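Side-chain contacts in transcriptional regulator (TetR/AcrR family) (Bacillus halodurans, PDB 5GP9), which probably represses genes of fatty acid degradation by binding their operator DNA, with a fatty acyl effector received in its ligand-binding domain: residues A[60-63]-A[64-67]; A[74-78]-A[79-83]; A[87-90]-A[91-94]; A[162-165]-A[166-169]. All blocks are in the same frame, centred on the assembly; numbering follows the deposited sequence.

Interaction 1 of 4, residues A[60-63]-A[64-67]. With PLM (palmitic acid), chain E.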
loop_
_atom_site.group_PDB
_atom_site.type_symbol
_atom_site.label_atom_id
_atom_site.label_comp_id
_atom_site.label_asym_id
_atom_site.label_seq_id
_atom_site.Cartn_x
_atom_site.Cartn_y
_atom_site.Cartn_z
ATOM N N GLU A 60 -7.629 18.798 -0.507
ATOM C CA GLU A 60 -7.928 19.842 0.474
ATOM C C GLU A 60 -7.581 19.285 1.843
ATOM O O GLU A 60 -6.836 19.893 2.620
ATOM C CB GLU A 60 -9.377 20.267 0.320
ATOM C CG GLU A 60 -9.830 21.376 1.273
ATOM C CD GLU A 60 -10.287 20.772 2.583
ATOM O OE1 GLU A 60 -11.084 19.770 2.530
ATOM O OE2 GLU A 60 -9.851 21.289 3.634
ATOM N N LYS A 61 -8.074 18.104 2.082
ATOM C CA LYS A 61 -7.800 17.363 3.327
ATOM C C LYS A 61 -6.365 17.031 3.626
ATOM O O LYS A 61 -5.943 17.120 4.763
ATOM C CB LYS A 61 -8.591 16.101 3.338
ATOM C CG LYS A 61 -10.059 16.370 3.478
ATOM C CD LYS A 61 -10.805 15.078 3.580
ATOM C CE LYS A 61 -12.294 15.205 3.782
ATOM N NZ LYS A 61 -12.856 15.891 4.917
ATOM N N MET A 62 -5.627 16.582 2.616
ATOM C CA MET A 62 -4.192 16.383 2.795
ATOM C C MET A 62 -3.457 17.652 3.157
ATOM O O MET A 62 -2.572 17.641 3.990
ATOM C CB MET A 62 -3.605 15.742 1.515
ATOM C CG MET A 62 -3.985 14.297 1.424
ATOM S SD MET A 62 -3.257 13.225 2.740
ATOM C CE MET A 62 -1.697 13.974 2.923
ATOM N N GLY A 63 -3.823 18.770 2.525
ATOM C CA GLY A 63 -3.183 19.999 2.779
ATOM C C GLY A 63 -3.332 20.391 4.214
ATOM O O GLY A 63 -2.353 20.805 4.814
ATOM N N ARG A 64 -4.512 20.190 4.773
ATOM C CA ARG A 64 -4.757 20.527 6.200
ATOM C C ARG A 64 -4.109 19.571 7.182
ATOM O O ARG A 64 -3.668 19.991 8.234
ATOM C CB ARG A 64 -6.241 20.568 6.518
ATOM C CG ARG A 64 -6.965 21.646 5.741
ATOM C CD ARG A 64 -8.359 22.011 6.265
ATOM N NE ARG A 64 -8.777 23.241 5.558
ATOM C CZ ARG A 64 -8.511 24.505 5.931
ATOM N NH1 ARG A 64 -7.901 24.794 7.092
ATOM N NH2 ARG A 64 -8.910 25.509 5.148
ATOM N N PHE A 65 -4.153 18.288 6.854
ATOM C CA PHE A 65 -3.453 17.209 7.599
ATOM C C PHE A 65 -1.990 17.506 7.735
ATOM O O PHE A 65 -1.494 17.478 8.831
ATOM C CB PHE A 65 -3.723 15.907 6.898
ATOM C CG PHE A 65 -2.929 14.728 7.421
ATOM C CD1 PHE A 65 -3.033 14.318 8.742
ATOM C CD2 PHE A 65 -2.052 14.073 6.586
ATOM C CE1 PHE A 65 -2.289 13.239 9.181
ATOM C CE2 PHE A 65 -1.391 12.949 6.980
ATOM C CZ PHE A 65 -1.498 12.517 8.289
ATOM N N VAL A 66 -1.308 17.805 6.622
ATOM C CA VAL A 66 0.109 18.078 6.642
ATOM C C VAL A 66 0.387 19.361 7.476
ATOM O O VAL A 66 1.325 19.384 8.297
ATOM C CB VAL A 66 0.760 18.103 5.216
ATOM C CG1 VAL A 66 0.516 16.788 4.478
ATOM C CG2 VAL A 66 0.277 19.271 4.381
ATOM N N ASP A 67 -0.444 20.393 7.300
ATOM C CA ASP A 67 -0.287 21.679 8.038
ATOM C C ASP A 67 -0.409 21.491 9.531
ATOM O O ASP A 67 0.384 22.060 10.294
ATOM C CB ASP A 67 -1.330 22.724 7.592
ATOM C CG ASP A 67 -0.986 23.378 6.267
ATOM O OD1 ASP A 67 0.149 23.219 5.778
ATOM O OD2 ASP A 67 -1.854 24.075 5.703
HETATM C C1 PLM E . 1.097 3.867 -2.521
HETATM O O1 PLM E . 1.366 3.665 -1.319
HETATM O O2 PLM E . 1.565 3.114 -3.375
HETATM C C2 PLM E . 0.204 5.026 -2.975
HETATM C C3 PLM E . -1.232 4.886 -2.424
HETATM C C4 PLM E . -2.300 5.850 -2.998
HETATM C C5 PLM E . -2.928 6.985 -2.135
HETATM C C6 PLM E . -2.721 6.881 -0.625
HETATM C C7 PLM E . -3.620 7.754 0.234
HETATM C C8 PLM E . -3.384 7.394 1.664
HETATM C C9 PLM E . -2.700 8.435 2.489
HETATM C CA PLM E . -3.475 8.642 3.723
HETATM C CB PLM E . -2.622 9.527 4.609
HETATM C CC PLM E . -3.408 9.821 5.872
HETATM C CD PLM E . -4.777 10.377 5.462
HETATM C CE PLM E . -5.258 11.638 6.131
HETATM C CF PLM E . -6.151 12.340 5.109
HETATM C CG PLM E . -6.795 13.496 5.792
#

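Interaction 2 of 4, residues A[74-78]-A[79-83]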
loop_
_atom_site.group_PDB
_atom_site.type_symbol
_atom_site.label_atom_id
_atom_site.label_comp_id
_atom_site.label_asym_id
_atom_site.label_seq_id
_atom_site.Cartn_x
_atom_site.Cartn_y
_atom_site.Cartn_z
ATOM N N ASN A 74 6.347 21.500 15.180
ATOM C CA ASN A 74 7.113 22.759 15.406
ATOM C C ASN A 74 7.135 23.180 16.868
ATOM O O ASN A 74 8.087 23.809 17.321
ATOM C CB ASN A 74 6.591 23.906 14.513
ATOM C CG ASN A 74 7.016 23.756 13.058
ATOM O OD1 ASN A 74 7.573 22.729 12.649
ATOM N ND2 ASN A 74 6.733 24.767 12.262
ATOM N N GLU A 75 6.097 22.792 17.596
ATOM C CA GLU A 75 6.075 22.982 19.022
ATOM C C GLU A 75 6.938 21.992 19.813
ATOM O O GLU A 75 7.212 22.243 20.980
ATOM C CB GLU A 75 4.625 23.027 19.519
ATOM C CG GLU A 75 3.956 24.365 19.182
ATOM C CD GLU A 75 2.439 24.307 19.125
ATOM O OE1 GLU A 75 1.842 23.409 19.773
ATOM O OE2 GLU A 75 1.845 25.173 18.425
ATOM N N ALA A 76 7.394 20.886 19.216
ATOM C CA ALA A 76 8.219 19.910 19.965
ATOM C C ALA A 76 9.710 20.303 19.961
ATOM O O ALA A 76 10.108 21.185 19.220
ATOM C CB ALA A 76 8.067 18.526 19.366
ATOM N N THR A 77 10.536 19.600 20.725
ATOM C CA THR A 77 11.987 19.721 20.537
ATOM C C THR A 77 12.543 18.470 19.906
ATOM O O THR A 77 13.082 18.506 18.792
ATOM C CB THR A 77 12.705 20.081 21.837
ATOM O OG1 THR A 77 12.333 21.420 22.175
ATOM C CG2 THR A 77 14.224 20.031 21.685
ATOM N N ASP A 78 12.363 17.363 20.606
ATOM C CA ASP A 78 13.014 16.125 20.280
ATOM C C ASP A 78 12.404 15.520 18.985
ATOM O O ASP A 78 11.189 15.533 18.810
ATOM C CB ASP A 78 12.887 15.216 21.521
ATOM C CG ASP A 78 13.479 13.850 21.318
ATOM O OD1 ASP A 78 13.613 13.442 20.151
ATOM O OD2 ASP A 78 13.784 13.168 22.321
ATOM N N VAL A 79 13.227 15.000 18.080
ATOM C CA VAL A 79 12.680 14.460 16.816
ATOM C C VAL A 79 12.088 13.014 16.944
ATOM O O VAL A 79 11.447 12.471 15.973
ATOM C CB VAL A 79 13.732 14.516 15.680
ATOM C CG1 VAL A 79 14.390 15.878 15.579
ATOM C CG2 VAL A 79 14.772 13.432 15.850
ATOM N N GLU A 80 12.429 12.361 18.075
ATOM C CA GLU A 80 11.728 11.176 18.630
ATOM C C GLU A 80 10.283 11.576 18.847
ATOM O O GLU A 80 9.337 10.890 18.436
ATOM C CB GLU A 80 12.358 10.764 19.989
ATOM C CG GLU A 80 11.627 9.753 20.886
ATOM C CD GLU A 80 10.727 10.433 21.935
ATOM O OE1 GLU A 80 11.271 11.204 22.784
ATOM O OE2 GLU A 80 9.475 10.214 21.899
ATOM N N GLU A 81 10.120 12.724 19.486
ATOM C CA GLU A 81 8.799 13.232 19.758
ATOM C C GLU A 81 8.096 13.527 18.448
ATOM O O GLU A 81 6.926 13.221 18.323
ATOM C CB GLU A 81 8.881 14.508 20.620
ATOM C CG GLU A 81 7.698 14.805 21.520
ATOM C CD GLU A 81 7.905 16.140 22.246
ATOM O OE1 GLU A 81 7.106 17.081 22.022
ATOM O OE2 GLU A 81 8.915 16.274 22.977
ATOM N N LYS A 82 8.807 14.146 17.515
ATOM C CA LYS A 82 8.229 14.577 16.238
ATOM C C LYS A 82 7.706 13.384 15.397
ATOM O O LYS A 82 6.650 13.487 14.746
ATOM C CB LYS A 82 9.214 15.399 15.472
ATOM C CG LYS A 82 9.445 16.743 16.135
ATOM C CD LYS A 82 10.203 17.619 15.167
ATOM C CE LYS A 82 10.554 18.964 15.811
ATOM N NZ LYS A 82 11.299 19.790 14.830
ATOM N N LEU A 83 8.481 12.298 15.374
ATOM C CA LEU A 83 8.024 11.076 14.683
ATOM C C LEU A 83 6.767 10.560 15.429
ATOM O O LEU A 83 5.794 10.116 14.782
ATOM C CB LEU A 83 9.120 9.981 14.597
ATOM C CG LEU A 83 8.741 8.667 13.840
ATOM C CD1 LEU A 83 8.347 8.991 12.414
ATOM C CD2 LEU A 83 9.917 7.706 13.811
#

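Interaction 3 of 4, residues A[87-90]-A[91-94]. With PLM (palmitic acid), chain E.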
loop_
_atom_site.group_PDB
_atom_site.type_symbol
_atom_site.label_atom_id
_atom_site.label_comp_id
_atom_site.label_asym_id
_atom_site.label_seq_id
_atom_site.Cartn_x
_atom_site.Cartn_y
_atom_site.Cartn_z
ATOM N N VAL A 87 3.104 9.859 13.671
ATOM C CA VAL A 87 2.354 8.586 13.757
ATOM C C VAL A 87 0.976 8.785 14.410
ATOM O O VAL A 87 -0.044 8.318 13.946
ATOM C CB VAL A 87 3.195 7.533 14.483
ATOM C CG1 VAL A 87 2.453 6.260 14.698
ATOM C CG2 VAL A 87 4.495 7.282 13.656
ATOM N N ASN A 88 0.998 9.501 15.525
ATOM C CA ASN A 88 -0.198 9.781 16.255
ATOM C C ASN A 88 -1.219 10.571 15.466
ATOM O O ASN A 88 -2.363 10.152 15.414
ATOM C CB ASN A 88 0.178 10.432 17.585
ATOM C CG ASN A 88 -1.027 10.695 18.428
ATOM O OD1 ASN A 88 -1.727 9.743 18.851
ATOM N ND2 ASN A 88 -1.358 11.984 18.598
ATOM N N MET A 89 -0.819 11.612 14.729
ATOM C CA MET A 89 -1.738 12.381 13.881
ATOM C C MET A 89 -2.231 11.631 12.648
ATOM O O MET A 89 -3.383 11.775 12.272
ATOM C CB MET A 89 -1.077 13.689 13.451
ATOM C CG MET A 89 -0.921 14.694 14.580
ATOM S SD MET A 89 -2.538 15.414 15.045
ATOM C CE MET A 89 -3.164 15.938 13.465
ATOM N N HIS A 90 -1.400 10.788 12.019
ATOM C CA HIS A 90 -1.881 9.948 10.951
ATOM C C HIS A 90 -3.015 9.039 11.397
ATOM O O HIS A 90 -4.060 8.943 10.748
ATOM C CB HIS A 90 -0.660 9.171 10.345
ATOM C CG HIS A 90 -0.937 8.381 9.090
ATOM N ND1 HIS A 90 -0.080 8.379 8.011
ATOM C CD2 HIS A 90 -1.973 7.591 8.726
ATOM C CE1 HIS A 90 -0.541 7.561 7.086
ATOM N NE2 HIS A 90 -1.698 7.089 7.476
ATOM N N PHE A 91 -2.816 8.362 12.533
ATOM C CA PHE A 91 -3.728 7.352 13.002
ATOM C C PHE A 91 -4.972 8.108 13.546
ATOM O O PHE A 91 -6.120 7.625 13.332
ATOM C CB PHE A 91 -3.057 6.474 14.105
ATOM C CG PHE A 91 -2.139 5.375 13.555
ATOM C CD1 PHE A 91 -1.813 5.301 12.197
ATOM C CD2 PHE A 91 -1.557 4.512 14.393
ATOM C CE1 PHE A 91 -0.961 4.313 11.720
ATOM C CE2 PHE A 91 -0.687 3.550 13.974
ATOM C CZ PHE A 91 -0.358 3.451 12.616
ATOM N N LYS A 92 -4.713 9.221 14.235
ATOM C CA LYS A 92 -5.820 10.008 14.849
ATOM C C LYS A 92 -6.822 10.488 13.808
ATOM O O LYS A 92 -8.043 10.375 13.979
ATOM C CB LYS A 92 -5.216 11.184 15.620
ATOM C CG LYS A 92 -6.134 12.174 16.295
ATOM C CD LYS A 92 -5.606 13.608 16.111
ATOM C CE LYS A 92 -6.675 14.687 16.267
ATOM N NZ LYS A 92 -7.959 14.399 15.555
ATOM N N GLN A 93 -6.308 11.058 12.743
ATOM C CA GLN A 93 -7.173 11.617 11.703
ATOM C C GLN A 93 -8.075 10.555 11.077
ATOM O O GLN A 93 -9.214 10.827 10.775
ATOM C CB GLN A 93 -6.379 12.391 10.653
ATOM C CG GLN A 93 -5.432 13.433 11.236
ATOM C CD GLN A 93 -5.948 14.830 11.330
ATOM O OE1 GLN A 93 -5.881 15.594 10.374
ATOM N NE2 GLN A 93 -6.388 15.207 12.527
ATOM N N LEU A 94 -7.584 9.353 10.845
ATOM C CA LEU A 94 -8.397 8.367 10.280
ATOM C C LEU A 94 -9.333 7.655 11.334
ATOM O O LEU A 94 -10.480 7.194 11.023
ATOM C CB LEU A 94 -7.511 7.386 9.540
ATOM C CG LEU A 94 -6.976 8.044 8.252
ATOM C CD1 LEU A 94 -5.857 7.209 7.660
ATOM C CD2 LEU A 94 -8.116 8.310 7.227
HETATM C C1 PLM E . 1.097 3.867 -2.521
HETATM O O1 PLM E . 1.366 3.665 -1.319
HETATM O O2 PLM E . 1.565 3.114 -3.375
HETATM C C2 PLM E . 0.204 5.026 -2.975
HETATM C C3 PLM E . -1.232 4.886 -2.424
HETATM C C4 PLM E . -2.300 5.850 -2.998
HETATM C C5 PLM E . -2.928 6.985 -2.135
HETATM C C6 PLM E . -2.721 6.881 -0.625
HETATM C C7 PLM E . -3.620 7.754 0.234
HETATM C C8 PLM E . -3.384 7.394 1.664
HETATM C C9 PLM E . -2.700 8.435 2.489
HETATM C CA PLM E . -3.475 8.642 3.723
HETATM C CB PLM E . -2.622 9.527 4.609
HETATM C CC PLM E . -3.408 9.821 5.872
HETATM C CD PLM E . -4.777 10.377 5.462
HETATM C CE PLM E . -5.258 11.638 6.131
HETATM C CF PLM E . -6.151 12.340 5.109
HETATM C CG PLM E . -6.795 13.496 5.792
#

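Interaction 4 of 4, residues A[162-165]-A[166-169]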
loop_
_atom_site.group_PDB
_atom_site.type_symbol
_atom_site.label_atom_id
_atom_site.label_comp_id
_atom_site.label_asym_id
_atom_site.label_seq_id
_atom_site.Cartn_x
_atom_site.Cartn_y
_atom_site.Cartn_z
ATOM N N GLU A 162 -0.058 0.461 5.633
ATOM C CA GLU A 162 -0.390 -0.908 5.762
ATOM C C GLU A 162 -1.128 -1.209 7.071
ATOM O O GLU A 162 -2.107 -1.936 7.063
ATOM C CB GLU A 162 0.816 -1.792 5.597
ATOM C CG GLU A 162 0.600 -3.289 5.652
ATOM C CD GLU A 162 -0.091 -3.862 4.393
ATOM O OE1 GLU A 162 -0.145 -3.157 3.384
ATOM O OE2 GLU A 162 -0.565 -4.976 4.469
ATOM N N VAL A 163 -0.661 -0.612 8.169
ATOM C CA VAL A 163 -1.346 -0.784 9.473
ATOM C C VAL A 163 -2.790 -0.245 9.342
ATOM O O VAL A 163 -3.746 -0.932 9.659
ATOM C CB VAL A 163 -0.556 -0.099 10.576
ATOM C CG1 VAL A 163 -1.417 -0.043 11.889
ATOM C CG2 VAL A 163 0.766 -0.776 10.751
ATOM N N VAL A 164 -2.978 0.952 8.786
ATOM C CA VAL A 164 -4.328 1.571 8.639
ATOM C C VAL A 164 -5.212 0.698 7.728
ATOM O O VAL A 164 -6.393 0.459 8.048
ATOM C CB VAL A 164 -4.288 3.040 8.086
ATOM C CG1 VAL A 164 -5.722 3.559 7.924
ATOM C CG2 VAL A 164 -3.448 3.930 9.020
ATOM N N THR A 165 -4.655 0.202 6.612
ATOM C CA THR A 165 -5.431 -0.651 5.732
ATOM C C THR A 165 -5.930 -1.888 6.403
ATOM O O THR A 165 -7.083 -2.321 6.196
ATOM C CB THR A 165 -4.712 -0.963 4.434
ATOM O OG1 THR A 165 -4.618 0.254 3.715
ATOM C CG2 THR A 165 -5.422 -1.961 3.621
ATOM N N ASN A 166 -5.085 -2.494 7.229
ATOM C CA ASN A 166 -5.500 -3.671 7.903
ATOM C C ASN A 166 -6.667 -3.422 8.905
ATOM O O ASN A 166 -7.556 -4.264 9.000
ATOM C CB ASN A 166 -4.288 -4.358 8.525
ATOM C CG ASN A 166 -3.589 -5.255 7.479
ATOM O OD1 ASN A 166 -4.026 -6.393 7.238
ATOM N ND2 ASN A 166 -2.587 -4.727 6.788
ATOM N N TRP A 167 -6.667 -2.252 9.516
ATOM C CA TRP A 167 -7.689 -1.833 10.484
ATOM C C TRP A 167 -8.997 -1.615 9.719
ATOM O O TRP A 167 -10.060 -2.133 10.078
ATOM C CB TRP A 167 -7.203 -0.612 11.167
ATOM C CG TRP A 167 -8.156 0.249 11.933
ATOM C CD1 TRP A 167 -8.704 0.005 13.210
ATOM C CD2 TRP A 167 -8.676 1.497 11.510
ATOM N NE1 TRP A 167 -9.517 1.036 13.566
ATOM C CE2 TRP A 167 -9.527 1.971 12.551
ATOM C CE3 TRP A 167 -8.476 2.302 10.358
ATOM C CZ2 TRP A 167 -10.168 3.188 12.471
ATOM C CZ3 TRP A 167 -9.097 3.531 10.292
ATOM C CH2 TRP A 167 -9.915 3.984 11.335
ATOM N N VAL A 168 -8.919 -0.926 8.572
ATOM C CA VAL A 168 -10.090 -0.786 7.670
ATOM C C VAL A 168 -10.648 -2.113 7.161
ATOM O O VAL A 168 -11.877 -2.287 7.158
ATOM C CB VAL A 168 -9.824 0.186 6.509
ATOM C CG1 VAL A 168 -10.916 0.101 5.450
ATOM C CG2 VAL A 168 -9.658 1.598 6.979
ATOM N N MET A 169 -9.817 -3.093 6.827
ATOM C CA MET A 169 -10.256 -4.391 6.381
ATOM C C MET A 169 -10.878 -5.160 7.517
ATOM O O MET A 169 -11.646 -6.052 7.235
ATOM C CB MET A 169 -9.161 -5.249 5.755
ATOM C CG MET A 169 -8.475 -4.706 4.522
ATOM S SD MET A 169 -6.734 -5.358 4.425
ATOM C CE MET A 169 -6.810 -7.136 4.792
#

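Interaction 1 of 4, residues A[60-63]-A[64-67]
Met-62 and Phe-65, one turn apart on helix 50-74, form a Met-aromatic contact against the tail of the bound palmitic acid, in the all-helical ligand-binding domain of a TetR-family regulator. The chain of Met-62 illustrates how a flexible residue fits both a neighbour and a ligand. Its CG lies anti to the carbonyl carbon (chi1 -74°), and further bends at chi2 and chi3 turn the thioether along the helix in the direction of its C-terminal end, beside the ring of Phe-65. The SD atom of Met-62 comes within 3.8 Å of CF of the palmitic acid and stands obliquely to the ring, 5.2 Å from its centroid. Beyond it, CE of Met-62 meets the ring edge near its plane, 3.7 Å from Phe-65 CD2, and also touches Val-66 CG1 at 3.9 Å. The fatty acid takes one face of the ring, its CE atom lying over the centre, while Tyr-126 of helix 113-139 adds an edge-to-face ring contact. Met-62 packs on the same tyrosine and on Val-122.

Turned elsewhere on the helix, Glu-60 and Arg-64 form an i to i+4 salt bridge whose carboxylate and guanidinium planes are 44° apart. Only one oxygen is engaged across this pair: OE2 of Glu-60 accepts from NE of Arg-64 at 2.9 Å, lying in the guanidinium plane, though the N-H points well off the line at 130°.

Interaction 2 of 4, residues A[74-78]-A[79-83]
Asp-78 is the N-cap of helix 79-95, its carboxylate accepting from the backbone N of Glu-80, where the chain turns back after helix 50-74 in the ligand-binding domain. This is a worked example of a side-chain carboxylate standing in for the missing preceding turn. Val-79 opens the helix, and its side chain packs on Glu-136 and Tyr-142. At Glu-80 the N-H donates to OD1 of Asp-78 at 2.6 Å, a short bond bent to 140° and received on the anti side of that oxygen, tilted out of the carboxylate plane. The CG of Asp-78, trans to its own backbone N (chi1 178°), carries the oxygen there. The same two residues bring like charges together, OD2 of Asp-78 lying 3.2 Å from OE1 of Glu-80 with the carboxylate planes 78° apart, an arrangement that might raise the proton affinity of one of them. Glu-81 reaches back along the loop, its OE1 resting 3.2 Å from CB of Ala-76. Lys-82 closes the first turn, its backbone N bonding to Asp-78 O at 3.0 Å. Its extended chain passes over the loop to a salt bridge with Glu-136 of helix 113-139, and on the way CG of Lys-82 packs 3.9 Å from CB of Ala-76.

Interaction 3 of 4, residues A[87-90]-A[91-94]
His-90 and Leu-94, on successive turns of helix 79-95, pack together, and both meet the palmitic acid chain. The fatty acid lies over one face of the imidazole, offset toward its rim, with NE2 of His-90 3.6 Å from CC of the ligand. From the next turn CD1 of Leu-94 reaches the same methylene at 4.0 Å, and it approaches the imidazole obliquely, 4.0 Å from CD2 of His-90. The ring of His-90 is swung trans to its own backbone N (chi1 -172°), and ND1 is hydrogen-bonded to OH of Tyr-126, a bond that would limit rotation of the imidazole. Through these contacts the helix forms part of the palmitic acid site in the TetR-type effector domain, and helix 149-169 stands behind it, with Leu-160 against His-90 and Val-164 against Leu-94.

On another side of the helix Phe-91 packs back on the preceding turn, where CG1 of Val-87 lies over one face of the ring toward its rim, 4.2 Å from CE2 of Phe-91. Val-180 of helix 180-189 touches both of these residues. Met-89 is folded at chi2 and chi3 alongside Lys-92, with SD of Met-89 3.7 Å from CD of Lys-92. The CE of Met-89 lies over a face of the Gln-93 amide, 3.4 Å from NE2 of Gln-93.

Interaction 4 of 4, residues A[162-165]-A[166-169]
The indole of Trp-167 and the amide of Asn-166 are the flat groups here, meeting Val-164 and Glu-162 respectively within helix 149-169, close to the subunit interface of this TetR-family dimer. The carbonyl oxygen of Val-164 lies in the plane of the indole at its edge, 3.6 Å from CE3 of Trp-167. The side chain of Val-164 lies alongside the indole, its CG1 3.9 Å from CE3 of Trp-167. Tyr-174 and His-98 add edge-to-face ring contacts, and Tyr-174 O accepts from NE1, which ties the indole to the segment following the helix.

Two acceptors on Glu-162 hold the amide of Asn-166, both close to the amide plane. Its ND2 donates to Glu-162 O at 2.8 Å, coming from above the carbonyl plane, while the backbone N of Asn-166 approaches that oxygen from the opposite face, so the carbonyl receives two bonds. The same ND2 also donates to OE2 of Glu-162 at 3.1 Å, from above a carboxylate turned 62° from the amide; the bend at chi2 (73°) brings the carboxylate of Glu-162 to ND2. Gln-154 of the second subunit packs on both residues. Farther along, OG1 of Thr-165 is hydrogen-bonded to Gln-105, whereas its methyl meets the following turn: CG2 of Thr-165 lies 3.7 Å from SD of Met-169.

From the N terminus the four contacts follow in series, none nested in or crossing another, and each is local. Interaction 1 lies midway along helix 50-74; interaction 2 caps the turn leading from that helix into helix 79-95; interaction 3 lies farther along the latter. The reversal brings interactions 1 and 3 together, CZ of Phe-65 packing 3.7 Å from CA of His-90, and both line the palmitic acid. Interaction 4, much later in the chain, backs onto interaction 3, where CZ of Phe-91 lies 3.7 Å from CG1 of Val-163. Helix 79-95, itself in contact with the ligand, thus lies between helix 50-74 and helix 149-169, the latter reaching the subunit interface.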